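Local coordinates for protein Dmd discriminator of mRNA degradation (Enterobacteria phage RB69, PDB 5I8J) that is a phage antitoxin that interacts with the bacterial toxin RnlA and so probably protects phage mRNA from degradation during infection, at residues G12-K15 / S16-F20; T37-L40 / A41-N45. All blocks are in the same frame, centred on the assembly; numbering follows the deposited sequence.

Contact 1: G12-K15 / S16-F20; sequences GWFK and SGEMF
Gly12 and Phe20 face each other as an antiparallel hydrogen-bonded pair where two strands run up to a tight reversal. Gly12 N donates a hydrogen bond to Phe20 O at 2.8 Å, and Phe20 N donates one to Gly12 O. One step nearer the turn, Trp13 and Met19 form the non-hydrogen-bonded pair, and beyond them Phe14 N reaches Glu18 O at 2.8 Å. The reversal itself is a type I turn from Phe14 to Gly17, closed by Gly17 N to Phe14 O; the positive phi of Gly17 suits a residue without a side chain. Ser16 OG, swung between its backbone N and carbonyl carbon (chi1 69°), accepts from Glu18 N at 3.0 Å in an ST turn.

The nonpolar contacts divide between the two faces of the hairpin. On one, Met19 lies alongside the indole of Trp13: Met19 CG sits over the five-membered ring, 3.6 Å from Trp13 CD1, while Met19 SD makes an oblique Met-aromatic contact and Met19 CE covers the same face farther out. On the other, the Phe20 ring folds back over Gly12, whose CA is 3.7 Å from the ring centroid in a CH-pi contact. Phe14 CZ comes to 3.4 Å from Phe20 CD1, with the ring planes inclined at 42°.

Trp13 NE1 is hydrogen-bonded to Asp23 OD2 of the second subunit, placing the Trp13-Met19 face at the dimer interface. Within the chain, Trp13 pairs with Leu47 of strand 46-52, and Phe14 and Phe20 turn to Asn44 on helix 30-44.

Contact 2: T37-L40 / A41-N45; sequences TVQL and AEVNN
Leu40 O is gripped twice by Asn44, once by the backbone N and once by the side-chain amide. The amide bond is the shorter, 2.9 Å from ND2 to Leu40 O, and it meets the oxygen in the carbonyl plane on a lone pair. The oxygen also lies close to the plane of the Asn44 amide, which fixes how that group is turned. By contrast, Asn44 N stands 3.3 Å from Leu40 O, with its N-H bent to 140° at the hydrogen. With CG beside its own backbone N (chi1 -74°), the Asn44 side chain runs alongside that of Leu40, pointing the same way, and Leu40 CD2 comes to 4.0 Å from Asn44 ND2.

This is the last stretch of helix 30-44, running out in a Schellman motif: Asn45 takes positive phi, and Asn45 N bonds back to Glu42 O. Before it the regular i to i+4 pattern holds, with Glu42 N to Val38 O at 2.8 Å and corresponding bonds from Ala41 N to Thr37 O and from Val43 N to Gln39 O.

On the outer side, the Gln39 chain bends at chi2 (69°) and brings its amide up against Val43, whose CG2 lies 3.3 Å from Gln39 NE2. A water bridges Gln39 OE1 and Glu42 OE1, donating to both, at 2.7 Å from Glu42 OE1. The inner side rests on the sheet: Thr37 packs on Phe10, Ala50 and Phe58, Ala41 on Val48 and Ala60, and Leu40 on Phe10. Thr37 OG1 is hydrogen-bonded to Ile33 O.

Contact 1 ends a beta hairpin and contact 2 ends the helix that follows it in the chain, with their centres about 12 Å apart. They meet directly through Asn44 and Asn45. Phe14 CD1 packs 3.5 Å from Asn44 O, and Phe20 CZ comes to 4.1 Å from Asn44 ND2, the same nitrogen that holds Leu40 O. Lys15 CG lies 3.6 Å from Asn45 O. Phe14 and Phe20 are thus hairpin side chains that pack on the C-terminal end of the helix, whereas the Trp13-Met19 face of contact 1 packs on the second subunit. No other chain of the assembly touches contact 2.

Contact 1: G12-K15 / S16-F20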
# COMPACT_ATOMS: atom_id res chain seq x y z
N GLY A 12 1.72 4.88 3.80
CA GLY A 12 1.57 5.99 4.72
C GLY A 12 0.70 7.10 4.14
O GLY A 12 0.72 7.36 2.94
N TRP A 13 -0.10 7.70 5.02
CA TRP A 13 -0.87 8.91 4.74
C TRP A 13 -0.44 10.05 5.64
O TRP A 13 -0.54 9.95 6.87
CB TRP A 13 -2.37 8.67 4.94
CG TRP A 13 -3.01 7.80 3.92
CD1 TRP A 13 -3.77 8.21 2.86
CD2 TRP A 13 -3.01 6.37 3.89
NE1 TRP A 13 -4.22 7.11 2.15
CE2 TRP A 13 -3.77 5.98 2.77
CE3 TRP A 13 -2.43 5.38 4.69
CZ2 TRP A 13 -3.97 4.63 2.43
CZ3 TRP A 13 -2.63 4.05 4.35
CH2 TRP A 13 -3.39 3.69 3.23
N PHE A 14 0.04 11.13 5.04
CA PHE A 14 0.32 12.36 5.78
C PHE A 14 -1.00 13.01 6.17
O PHE A 14 -2.06 12.66 5.64
CB PHE A 14 1.16 13.34 4.95
CG PHE A 14 2.55 12.86 4.65
CD1 PHE A 14 3.50 12.76 5.66
CD2 PHE A 14 2.92 12.54 3.36
CE1 PHE A 14 4.78 12.32 5.37
CE2 PHE A 14 4.20 12.11 3.07
CZ PHE A 14 5.13 11.99 4.07
N LYS A 15 -0.95 13.96 7.10
CA LYS A 15 -2.15 14.70 7.50
C LYS A 15 -2.80 15.41 6.31
O LYS A 15 -4.02 15.53 6.23
CB LYS A 15 -1.82 15.72 8.59
CG LYS A 15 -1.36 15.09 9.89
CD LYS A 15 -0.83 16.16 10.84
CE LYS A 15 -1.89 17.20 11.15
NZ LYS A 15 -3.14 16.59 11.70
N SER A 16 -1.96 15.86 5.38
CA SER A 16 -2.42 16.46 4.12
C SER A 16 -3.22 15.53 3.22
O SER A 16 -3.88 15.99 2.28
CB SER A 16 -1.21 16.96 3.33
OG SER A 16 -0.46 15.85 2.87
N GLY A 17 -3.14 14.23 3.46
CA GLY A 17 -3.74 13.28 2.54
C GLY A 17 -2.76 12.80 1.49
O GLY A 17 -3.04 11.85 0.75
N GLU A 18 -1.61 13.47 1.39
CA GLU A 18 -0.52 12.97 0.56
C GLU A 18 -0.06 11.62 1.09
O GLU A 18 -0.21 11.33 2.27
CB GLU A 18 0.65 13.94 0.54
CG GLU A 18 0.51 15.11 -0.41
CD GLU A 18 1.82 15.86 -0.55
OE1 GLU A 18 2.85 15.38 -0.01
OE2 GLU A 18 1.84 16.92 -1.21
N MET A 19 0.51 10.79 0.21
CA MET A 19 0.87 9.43 0.59
C MET A 19 2.33 9.13 0.36
O MET A 19 3.00 9.83 -0.41
CB MET A 19 -0.00 8.43 -0.17
CG MET A 19 -1.47 8.58 0.18
SD MET A 19 -2.56 7.67 -0.93
CE MET A 19 -2.04 6.02 -0.62
N PHE A 20 2.83 8.10 1.03
CA PHE A 20 4.14 7.54 0.71
C PHE A 20 4.09 6.03 0.85
O PHE A 20 3.20 5.50 1.49
CB PHE A 20 5.24 8.14 1.61
CG PHE A 20 5.07 7.87 3.07
CD1 PHE A 20 4.27 8.70 3.86
CD2 PHE A 20 5.72 6.81 3.68
CE1 PHE A 20 4.12 8.45 5.21
CE2 PHE A 20 5.58 6.56 5.04
CZ PHE A 20 4.78 7.38 5.80

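Contact 2: T37-L40 / A41-N45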
# COMPACT_ATOMS: atom_id res chain seq x y z
N THR A 37 6.95 0.32 12.37
CA THR A 37 5.70 0.97 11.96
C THR A 37 5.46 2.23 12.79
O THR A 37 5.16 3.30 12.25
CB THR A 37 4.50 0.03 12.11
OG1 THR A 37 4.71 -1.12 11.27
CG2 THR A 37 3.21 0.73 11.68
N VAL A 38 5.62 2.10 14.10
CA VAL A 38 5.39 3.23 15.00
C VAL A 38 6.37 4.34 14.70
O VAL A 38 6.00 5.51 14.67
CB VAL A 38 5.49 2.79 16.47
CG1 VAL A 38 5.54 4.01 17.40
CG2 VAL A 38 4.34 1.86 16.81
N GLN A 39 7.63 3.98 14.47
CA GLN A 39 8.65 4.98 14.19
C GLN A 39 8.35 5.72 12.89
O GLN A 39 8.42 6.94 12.82
CB GLN A 39 10.03 4.33 14.14
CG GLN A 39 11.17 5.26 13.71
CD GLN A 39 11.50 6.34 14.72
OE1 GLN A 39 10.87 6.47 15.77
NE2 GLN A 39 12.52 7.14 14.40
N LEU A 40 8.02 4.95 11.85
CA LEU A 40 7.66 5.55 10.57
C LEU A 40 6.50 6.52 10.73
O LEU A 40 6.51 7.63 10.19
CB LEU A 40 7.29 4.47 9.55
CG LEU A 40 8.37 3.97 8.59
CD1 LEU A 40 7.76 2.91 7.68
CD2 LEU A 40 8.93 5.14 7.78
N ALA A 41 5.49 6.10 11.48
CA ALA A 41 4.30 6.92 11.62
C ALA A 41 4.62 8.17 12.43
O ALA A 41 4.23 9.28 12.06
CB ALA A 41 3.18 6.12 12.25
N GLU A 42 5.38 8.00 13.51
CA GLU A 42 5.62 9.11 14.43
C GLU A 42 6.52 10.17 13.79
O GLU A 42 6.22 11.36 13.85
CB GLU A 42 6.25 8.63 15.74
CG GLU A 42 6.37 9.75 16.75
CD GLU A 42 6.78 9.29 18.13
OE1 GLU A 42 7.64 8.39 18.22
OE2 GLU A 42 6.21 9.83 19.11
N VAL A 43 7.61 9.72 13.16
CA VAL A 43 8.53 10.64 12.48
C VAL A 43 7.79 11.47 11.43
O VAL A 43 8.08 12.65 11.23
CB VAL A 43 9.68 9.86 11.82
CG1 VAL A 43 10.49 10.76 10.88
CG2 VAL A 43 10.59 9.27 12.88
N ASN A 44 6.82 10.86 10.77
CA ASN A 44 6.15 11.50 9.66
C ASN A 44 4.81 12.13 10.00
O ASN A 44 4.13 12.66 9.12
CB ASN A 44 5.98 10.49 8.52
CG ASN A 44 7.30 10.22 7.81
OD1 ASN A 44 7.82 11.09 7.13
ND2 ASN A 44 7.84 9.01 7.97
N ASN A 45 4.44 12.09 11.28
CA ASN A 45 3.12 12.53 11.72
C ASN A 45 2.04 11.95 10.82
O ASN A 45 1.20 12.66 10.29
CB ASN A 45 3.03 14.06 11.74
CG ASN A 45 3.95 14.67 12.77
OD1 ASN A 45 3.67 14.62 13.97
ND2 ASN A 45 5.06 15.24 12.32
O HOH W 1 9.73 8.91 16.62